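Local coordinates for Alr3699 protein (Nostoc sp., PDB 4XSO) that belongs to the glycosyltransferases of the GT-B fold, with two Rossmann-like domains in one chain, at residues A[231-242]-A[266-276]; A[7-15]-A[96-107]. All blocks are in the same frame, centred on the assembly; numbering follows the deposited sequence.

Interaction 1: residues A[231-242]-A[266-276]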
# COMPACT_ATOMS: atom_id res chain seq x y z
N CYS A 231 -30.63 -46.25 -5.47
CA CYS A 231 -31.30 -46.01 -6.73
C CYS A 231 -31.42 -47.29 -7.50
O CYS A 231 -30.59 -48.17 -7.35
CB CYS A 231 -30.47 -45.01 -7.59
SG CYS A 231 -30.69 -43.35 -6.96
N PRO A 232 -32.44 -47.40 -8.36
CA PRO A 232 -32.48 -48.63 -9.13
C PRO A 232 -31.24 -48.87 -9.97
O PRO A 232 -30.42 -47.94 -10.22
CB PRO A 232 -33.76 -48.51 -9.99
CG PRO A 232 -34.37 -47.20 -9.70
CD PRO A 232 -33.67 -46.61 -8.51
N PRO A 233 -31.10 -50.11 -10.43
CA PRO A 233 -29.85 -50.53 -11.09
C PRO A 233 -29.57 -49.89 -12.46
O PRO A 233 -28.43 -49.79 -12.84
CB PRO A 233 -29.98 -52.05 -11.18
CG PRO A 233 -31.45 -52.34 -11.04
CD PRO A 233 -32.06 -51.23 -10.25
N GLN A 234 -30.60 -49.41 -13.17
CA GLN A 234 -30.36 -48.72 -14.41
C GLN A 234 -29.78 -47.29 -14.20
O GLN A 234 -29.32 -46.67 -15.19
CB GLN A 234 -31.61 -48.69 -15.30
CG GLN A 234 -32.70 -47.67 -14.94
CD GLN A 234 -33.59 -48.18 -13.83
OE1 GLN A 234 -33.21 -49.11 -13.11
NE2 GLN A 234 -34.77 -47.58 -13.68
N VAL A 235 -29.73 -46.82 -12.94
CA VAL A 235 -29.12 -45.54 -12.64
C VAL A 235 -27.62 -45.66 -12.57
O VAL A 235 -27.06 -46.33 -11.66
CB VAL A 235 -29.64 -44.89 -11.31
CG1 VAL A 235 -28.98 -43.52 -11.09
CG2 VAL A 235 -31.15 -44.76 -11.32
N THR A 236 -26.95 -44.90 -13.46
CA THR A 236 -25.48 -44.76 -13.42
C THR A 236 -25.03 -43.31 -13.32
O THR A 236 -25.73 -42.37 -13.78
CB THR A 236 -24.79 -45.30 -14.68
OG1 THR A 236 -25.19 -44.52 -15.77
CG2 THR A 236 -25.15 -46.67 -14.95
N ALA A 237 -23.87 -43.12 -12.71
CA ALA A 237 -23.31 -41.80 -12.52
C ALA A 237 -22.08 -41.60 -13.44
O ALA A 237 -21.31 -42.52 -13.64
CB ALA A 237 -22.98 -41.61 -11.05
N ILE A 238 -21.98 -40.44 -14.08
CA ILE A 238 -20.76 -40.05 -14.74
C ILE A 238 -20.20 -38.93 -13.96
O ILE A 238 -20.90 -37.94 -13.64
CB ILE A 238 -20.93 -39.69 -16.26
CG1 ILE A 238 -21.86 -38.51 -16.45
CG2 ILE A 238 -21.47 -40.87 -17.07
CD1 ILE A 238 -21.79 -37.93 -17.86
N LEU A 239 -18.93 -39.08 -13.60
CA LEU A 239 -18.15 -38.04 -12.89
C LEU A 239 -17.18 -37.43 -13.90
O LEU A 239 -16.29 -38.12 -14.45
CB LEU A 239 -17.38 -38.60 -11.70
CG LEU A 239 -18.24 -39.46 -10.75
CD1 LEU A 239 -17.41 -39.78 -9.52
CD2 LEU A 239 -19.46 -38.77 -10.30
N VAL A 240 -17.36 -36.13 -14.11
CA VAL A 240 -16.61 -35.43 -15.08
C VAL A 240 -15.84 -34.39 -14.35
O VAL A 240 -16.39 -33.53 -13.65
CB VAL A 240 -17.53 -34.80 -16.14
CG1 VAL A 240 -16.73 -34.19 -17.24
CG2 VAL A 240 -18.45 -35.88 -16.72
N GLY A 241 -14.54 -34.51 -14.48
CA GLY A 241 -13.58 -33.60 -13.93
C GLY A 241 -12.34 -34.40 -13.51
O GLY A 241 -12.28 -35.66 -13.51
N ASP A 242 -11.34 -33.65 -13.14
CA ASP A 242 -10.07 -34.23 -12.85
C ASP A 242 -9.79 -34.05 -11.38
O ASP A 242 -10.49 -33.35 -10.67
CB ASP A 242 -8.96 -33.69 -13.79
CG ASP A 242 -8.84 -32.20 -13.76
OD1 ASP A 242 -9.79 -31.53 -13.36
OD2 ASP A 242 -7.79 -31.69 -14.17
N ARG A 266 -21.44 -48.89 -12.22
CA ARG A 266 -22.53 -47.91 -12.31
C ARG A 266 -22.00 -46.49 -12.10
O ARG A 266 -22.79 -45.58 -11.88
CB ARG A 266 -23.55 -48.24 -11.22
CG ARG A 266 -24.31 -49.53 -11.54
CD ARG A 266 -25.31 -49.84 -10.48
NE ARG A 266 -26.32 -48.81 -10.39
CZ ARG A 266 -27.03 -48.60 -9.30
NH1 ARG A 266 -26.88 -49.37 -8.20
NH2 ARG A 266 -27.90 -47.64 -9.30
N VAL A 267 -20.68 -46.32 -12.02
CA VAL A 267 -20.01 -45.02 -11.87
C VAL A 267 -18.91 -45.00 -12.93
O VAL A 267 -18.16 -45.97 -13.03
CB VAL A 267 -19.43 -44.82 -10.46
CG1 VAL A 267 -18.85 -43.42 -10.27
CG2 VAL A 267 -20.46 -45.04 -9.38
N LYS A 268 -18.89 -43.98 -13.81
CA LYS A 268 -17.82 -43.81 -14.82
C LYS A 268 -17.09 -42.52 -14.55
O LYS A 268 -17.70 -41.44 -14.56
CB LYS A 268 -18.36 -43.87 -16.27
CG LYS A 268 -18.83 -45.26 -16.69
CD LYS A 268 -19.48 -45.32 -18.09
CE LYS A 268 -18.47 -45.12 -19.23
NZ LYS A 268 -17.96 -46.39 -19.86
N PHE A 269 -15.79 -42.59 -14.26
CA PHE A 269 -14.96 -41.40 -14.21
C PHE A 269 -14.53 -41.05 -15.65
O PHE A 269 -13.82 -41.86 -16.29
CB PHE A 269 -13.72 -41.62 -13.38
CG PHE A 269 -13.96 -41.77 -11.89
CD1 PHE A 269 -14.27 -42.99 -11.33
CD2 PHE A 269 -13.78 -40.69 -11.04
CE1 PHE A 269 -14.42 -43.13 -9.94
CE2 PHE A 269 -13.95 -40.80 -9.69
CZ PHE A 269 -14.26 -42.04 -9.12
N LEU A 270 -14.92 -39.89 -16.18
CA LEU A 270 -14.52 -39.52 -17.58
C LEU A 270 -13.29 -38.66 -17.65
O LEU A 270 -12.77 -38.33 -18.75
CB LEU A 270 -15.65 -38.81 -18.34
CG LEU A 270 -16.96 -39.51 -18.39
CD1 LEU A 270 -17.93 -38.76 -19.29
CD2 LEU A 270 -16.72 -40.92 -18.88
N GLY A 271 -12.85 -38.21 -16.51
CA GLY A 271 -11.74 -37.31 -16.46
C GLY A 271 -12.10 -35.87 -16.89
O GLY A 271 -13.25 -35.50 -16.93
N PHE A 272 -11.10 -35.05 -17.17
CA PHE A 272 -11.38 -33.66 -17.57
C PHE A 272 -11.93 -33.62 -19.00
O PHE A 272 -11.33 -34.16 -19.90
CB PHE A 272 -10.14 -32.78 -17.45
CG PHE A 272 -10.37 -31.35 -17.84
CD1 PHE A 272 -10.42 -30.97 -19.19
CD2 PHE A 272 -10.52 -30.36 -16.88
CE1 PHE A 272 -10.63 -29.65 -19.55
CE2 PHE A 272 -10.73 -29.03 -17.24
CZ PHE A 272 -10.78 -28.69 -18.58
N ARG A 273 -13.08 -33.00 -19.18
CA ARG A 273 -13.66 -32.88 -20.49
C ARG A 273 -13.90 -31.43 -20.83
O ARG A 273 -14.34 -30.64 -19.99
CB ARG A 273 -14.96 -33.67 -20.57
CG ARG A 273 -14.81 -35.16 -20.31
CD ARG A 273 -14.26 -35.84 -21.52
NE ARG A 273 -15.26 -35.80 -22.61
CZ ARG A 273 -15.81 -36.83 -23.18
NH1 ARG A 273 -15.42 -38.05 -22.83
NH2 ARG A 273 -16.69 -36.65 -24.16
N ALA A 274 -13.62 -31.10 -22.08
CA ALA A 274 -13.92 -29.76 -22.65
C ALA A 274 -15.37 -29.63 -23.14
O ALA A 274 -15.92 -28.52 -23.12
CB ALA A 274 -12.95 -29.45 -23.77
N ASP A 275 -16.01 -30.74 -23.49
CA ASP A 275 -17.38 -30.73 -24.05
C ASP A 275 -18.51 -30.90 -22.96
O ASP A 275 -19.36 -31.83 -22.98
CB ASP A 275 -17.52 -31.80 -25.10
CG ASP A 275 -17.11 -33.20 -24.55
OD1 ASP A 275 -16.08 -33.26 -23.88
OD2 ASP A 275 -17.83 -34.18 -24.74
N ILE A 276 -18.52 -29.96 -22.03
CA ILE A 276 -19.41 -30.03 -20.91
C ILE A 276 -20.85 -29.90 -21.28
O ILE A 276 -21.66 -30.65 -20.79
CB ILE A 276 -19.02 -29.02 -19.82
CG1 ILE A 276 -17.60 -29.29 -19.30
CG2 ILE A 276 -20.03 -29.15 -18.67
CD1 ILE A 276 -17.38 -30.59 -18.53
O HOH W 1 -13.53 -37.96 -13.86
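The guanidinium group of R266 grips the backbone that leads into strand 235-240. NE and NH2 both donate to one acceptor, V235 O, side-on and close to the guanidinium plane; NE lies 2.9 Å and NH2 2.8 Å from that oxygen, the NH2 bond falling on a lone pair. NH2 also makes a weak bond to C231 O, while CA of P233 covers one face of the group. A bend at chi3 (62°) turns the arginine toward the type I turn from P232 to V235. Further along, the backbone pairs regularly: A237 N donates to R266 O, K268 N to A237 O, L239 N to K268 O and L270 N to L239 O, each at 2.8 Å. This is the parallel pairing of a right-handed beta-alpha-beta crossover through helix 248-260, and strand 267-271 forms the edge of the six-stranded sheet in the C-terminal Rossmann-like domain. Beyond L270 the register slips. G241 N reaches G271 O from above the carbonyl plane, and a water accepts from G271 N at 2.7 Å while donating to L239 O and G241 O, so L239 O serves both a backbone N-H and a water. On the face carrying A237 and V267, L239 CD1 sits over the F269 ring, 4.0 Å from its centroid, a CH-pi contact. On the other face V240 CG1 meets I276 CD1 and CG of R273, whose NE and NH2 bind D275 OD1 and OD2 side-on in a salt bridge.

Interaction 2: residues A[7-15]-A[96-107]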
# COMPACT_ATOMS: atom_id res chain seq x y z
N MET A 7 -13.64 4.96 -21.84
CA MET A 7 -13.31 4.31 -20.54
C MET A 7 -12.35 3.14 -20.79
O MET A 7 -12.76 2.10 -21.33
CB MET A 7 -14.57 3.79 -19.83
CG MET A 7 -14.29 3.00 -18.56
SD MET A 7 -15.70 2.60 -17.49
CE MET A 7 -16.89 3.91 -17.85
N LYS A 8 -11.10 3.31 -20.36
CA LYS A 8 -10.13 2.20 -20.26
C LYS A 8 -10.17 1.56 -18.89
O LYS A 8 -10.14 2.28 -17.84
CB LYS A 8 -8.72 2.67 -20.55
CG LYS A 8 -8.57 3.30 -21.93
CD LYS A 8 -7.15 3.86 -22.16
CE LYS A 8 -6.17 2.77 -22.59
NZ LYS A 8 -4.73 3.07 -22.31
N ILE A 9 -10.25 0.23 -18.88
CA ILE A 9 -10.32 -0.50 -17.62
C ILE A 9 -9.08 -1.27 -17.32
O ILE A 9 -8.59 -2.00 -18.20
CB ILE A 9 -11.51 -1.48 -17.58
CG1 ILE A 9 -12.80 -0.77 -17.92
CG2 ILE A 9 -11.57 -2.23 -16.23
CD1 ILE A 9 -14.06 -1.66 -17.75
N LEU A 10 -8.58 -1.13 -16.08
CA LEU A 10 -7.59 -1.95 -15.59
C LEU A 10 -8.25 -2.98 -14.63
O LEU A 10 -8.67 -2.63 -13.53
CB LEU A 10 -6.40 -1.12 -14.95
CG LEU A 10 -5.43 -2.03 -14.15
CD1 LEU A 10 -4.64 -2.92 -15.07
CD2 LEU A 10 -4.44 -1.27 -13.26
N PHE A 11 -8.32 -4.21 -15.08
CA PHE A 11 -8.89 -5.34 -14.34
C PHE A 11 -7.72 -5.89 -13.60
O PHE A 11 -6.62 -5.96 -14.17
CB PHE A 11 -9.48 -6.44 -15.25
CG PHE A 11 -10.71 -6.03 -16.03
CD1 PHE A 11 -11.98 -6.09 -15.45
CD2 PHE A 11 -10.60 -5.62 -17.36
CE1 PHE A 11 -13.10 -5.73 -16.16
CE2 PHE A 11 -11.76 -5.39 -18.10
CZ PHE A 11 -12.99 -5.38 -17.50
N LEU A 12 -7.97 -6.29 -12.36
CA LEU A 12 -6.97 -6.90 -11.54
C LEU A 12 -7.45 -8.19 -10.93
O LEU A 12 -8.58 -8.32 -10.43
CB LEU A 12 -6.58 -5.96 -10.37
CG LEU A 12 -5.85 -4.69 -10.69
CD1 LEU A 12 -5.68 -3.86 -9.39
CD2 LEU A 12 -4.50 -5.05 -11.31
N ASP A 13 -6.58 -9.19 -10.93
CA ASP A 13 -7.00 -10.48 -10.42
C ASP A 13 -5.78 -11.24 -9.85
O ASP A 13 -4.76 -11.33 -10.49
CB ASP A 13 -7.73 -11.26 -11.51
CG ASP A 13 -8.38 -12.55 -11.00
OD1 ASP A 13 -7.65 -13.43 -10.45
OD2 ASP A 13 -9.61 -12.75 -11.23
N GLN A 14 -5.91 -11.78 -8.64
CA GLN A 14 -4.71 -12.25 -7.94
C GLN A 14 -4.18 -13.57 -8.50
O GLN A 14 -3.00 -13.88 -8.33
CB GLN A 14 -4.97 -12.44 -6.43
CG GLN A 14 -5.73 -13.72 -6.12
CD GLN A 14 -6.44 -13.63 -4.74
OE1 GLN A 14 -7.01 -12.62 -4.37
NE2 GLN A 14 -6.39 -14.71 -4.00
N SER A 15 -5.01 -14.32 -9.20
CA SER A 15 -4.63 -15.67 -9.61
C SER A 15 -4.14 -15.87 -11.06
O SER A 15 -4.70 -15.32 -12.01
CB SER A 15 -5.81 -16.62 -9.37
OG SER A 15 -5.37 -17.96 -9.46
N GLU A 96 -2.62 5.22 -16.69
CA GLU A 96 -3.05 5.09 -18.09
C GLU A 96 -4.48 4.58 -18.29
O GLU A 96 -4.96 4.47 -19.43
CB GLU A 96 -2.11 4.12 -18.80
CG GLU A 96 -0.63 4.46 -18.63
CD GLU A 96 -0.27 5.82 -19.24
OE1 GLU A 96 -0.94 6.22 -20.23
OE2 GLU A 96 0.67 6.48 -18.76
N TYR A 97 -5.16 4.26 -17.19
CA TYR A 97 -6.51 3.70 -17.27
C TYR A 97 -7.48 4.63 -16.54
O TYR A 97 -7.05 5.56 -15.83
CB TYR A 97 -6.50 2.26 -16.75
CG TYR A 97 -5.76 1.35 -17.70
CD1 TYR A 97 -4.38 1.27 -17.64
CD2 TYR A 97 -6.45 0.64 -18.68
CE1 TYR A 97 -3.68 0.54 -18.56
CE2 TYR A 97 -5.75 -0.10 -19.61
CZ TYR A 97 -4.38 -0.13 -19.55
OH TYR A 97 -3.70 -0.89 -20.39
N ASP A 98 -8.77 4.46 -16.76
CA ASP A 98 -9.75 5.35 -16.17
C ASP A 98 -10.50 4.74 -14.98
O ASP A 98 -11.27 5.42 -14.34
CB ASP A 98 -10.78 5.69 -17.19
CG ASP A 98 -10.18 6.30 -18.42
OD1 ASP A 98 -9.58 7.39 -18.35
OD2 ASP A 98 -10.28 5.66 -19.46
N LEU A 99 -10.37 3.44 -14.79
CA LEU A 99 -11.08 2.73 -13.79
C LEU A 99 -10.31 1.43 -13.45
O LEU A 99 -9.73 0.78 -14.32
CB LEU A 99 -12.47 2.37 -14.36
CG LEU A 99 -13.37 1.66 -13.30
CD1 LEU A 99 -14.76 2.22 -13.28
CD2 LEU A 99 -13.45 0.16 -13.48
N ILE A 100 -10.35 1.05 -12.17
CA ILE A 100 -9.70 -0.13 -11.69
C ILE A 100 -10.80 -1.07 -11.26
O ILE A 100 -11.69 -0.67 -10.46
CB ILE A 100 -8.78 0.15 -10.47
CG1 ILE A 100 -7.68 1.14 -10.82
CG2 ILE A 100 -8.14 -1.09 -9.95
CD1 ILE A 100 -7.03 1.65 -9.52
N TYR A 101 -10.75 -2.32 -11.78
CA TYR A 101 -11.83 -3.29 -11.54
C TYR A 101 -11.19 -4.52 -10.92
O TYR A 101 -10.54 -5.32 -11.60
CB TYR A 101 -12.55 -3.56 -12.87
CG TYR A 101 -13.81 -4.33 -12.86
CD1 TYR A 101 -13.86 -5.66 -12.53
CD2 TYR A 101 -14.97 -3.74 -13.38
CE1 TYR A 101 -15.03 -6.40 -12.65
CE2 TYR A 101 -16.17 -4.46 -13.50
CZ TYR A 101 -16.20 -5.78 -13.14
OH TYR A 101 -17.37 -6.49 -13.26
N ALA A 102 -11.29 -4.59 -9.60
CA ALA A 102 -10.69 -5.68 -8.79
C ALA A 102 -11.65 -6.84 -8.68
O ALA A 102 -12.80 -6.68 -8.23
CB ALA A 102 -10.33 -5.16 -7.42
N ASN A 103 -11.13 -8.01 -9.05
CA ASN A 103 -11.91 -9.21 -9.21
C ASN A 103 -11.70 -10.30 -8.13
O ASN A 103 -12.34 -11.33 -8.16
CB ASN A 103 -11.68 -9.76 -10.62
CG ASN A 103 -12.85 -10.62 -11.10
OD1 ASN A 103 -13.95 -10.16 -11.17
ND2 ASN A 103 -12.57 -11.87 -11.48
N THR A 104 -10.81 -10.03 -7.19
CA THR A 104 -10.47 -10.98 -6.13
C THR A 104 -10.01 -10.16 -4.96
O THR A 104 -9.84 -8.92 -5.06
CB THR A 104 -9.34 -11.99 -6.50
OG1 THR A 104 -8.07 -11.30 -6.55
CG2 THR A 104 -9.63 -12.70 -7.79
N GLN A 105 -9.88 -10.82 -3.79
CA GLN A 105 -9.54 -10.09 -2.55
C GLN A 105 -8.23 -9.36 -2.49
O GLN A 105 -8.15 -8.21 -2.06
CB GLN A 105 -9.57 -11.01 -1.33
CG GLN A 105 -10.92 -11.21 -0.74
CD GLN A 105 -10.88 -12.06 0.53
OE1 GLN A 105 -11.46 -13.16 0.57
NE2 GLN A 105 -10.19 -11.57 1.57
N LYS A 106 -7.16 -10.05 -2.81
CA LYS A 106 -5.88 -9.37 -2.89
C LYS A 106 -5.84 -8.29 -3.97
O LYS A 106 -5.07 -7.31 -3.87
CB LYS A 106 -4.80 -10.38 -3.22
CG LYS A 106 -4.74 -11.62 -2.29
CD LYS A 106 -3.31 -12.15 -2.26
CE LYS A 106 -3.21 -13.66 -2.25
NZ LYS A 106 -3.38 -14.19 -0.88
N ALA A 107 -6.64 -8.44 -5.02
CA ALA A 107 -6.63 -7.40 -6.08
C ALA A 107 -7.32 -6.19 -5.51
O ALA A 107 -6.98 -5.02 -5.83
CB ALA A 107 -7.31 -7.87 -7.36
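At the centre of the N-terminal Rossmann-like sheet of this GT-B protein, strands 9-13 and 99-102 pair in parallel, L10 N bonding L99 O, Y101 N L10 O, L12 N Y101 O and N103 N L12 O. Q14, just past the first strand, binds the start of helix 105-118. Its OE1 takes two bonds from opposite faces of the amide plane, from T104 OG1 at 2.8 Å and from K106 N at 3.0 Å, while Q14 N donates back to T104 OG1. T104 holds the N-cap position. Alongside, N103 ND2 gives D13 OD2 a nearly straight bond (174°) lying in the amide plane; N103 ND2 also bonds A21 O, and N103 OD1 bonds H127. Mid-strand, the F11 edge meets the face of Y101 with planes 62° apart, and I9 CG2 covers a face of F11. On the face opposite F11 and Y101, L12 CB packs on A107 CB at 3.6 Å. At the far end K8 N donates to the anti lone pair of D98 OD2, and K8 NZ makes a cation-pi contact over the Y97 ring, 4.5 Å from its centroid, also bonding E96 O. Polar side-chain grips thus flank apolar mid-strand side chains, and the glutamine oxygen satisfies a donor in the helix's first turn.

How the interactions relate
Interactions 1 and 2 recur as variations on one theme, a parallel strand pair, each in a different half of the two-domain GT-B architecture. Their centres are 38 Å apart and their nearest atoms about 15 Å apart, so they do not touch; they lie on opposite sides of the chain's centre, and both segments of interaction 2 precede those of interaction 1 in sequence. Their places differ. Interaction 2 joins the first strand to the fourth across the middle of a seven-stranded sheet, whereas interaction 1 joins the second strand to the third at one edge of a six-stranded sheet. Only interaction 2 touches the second subunit, through K106 packing on L83 of that chain.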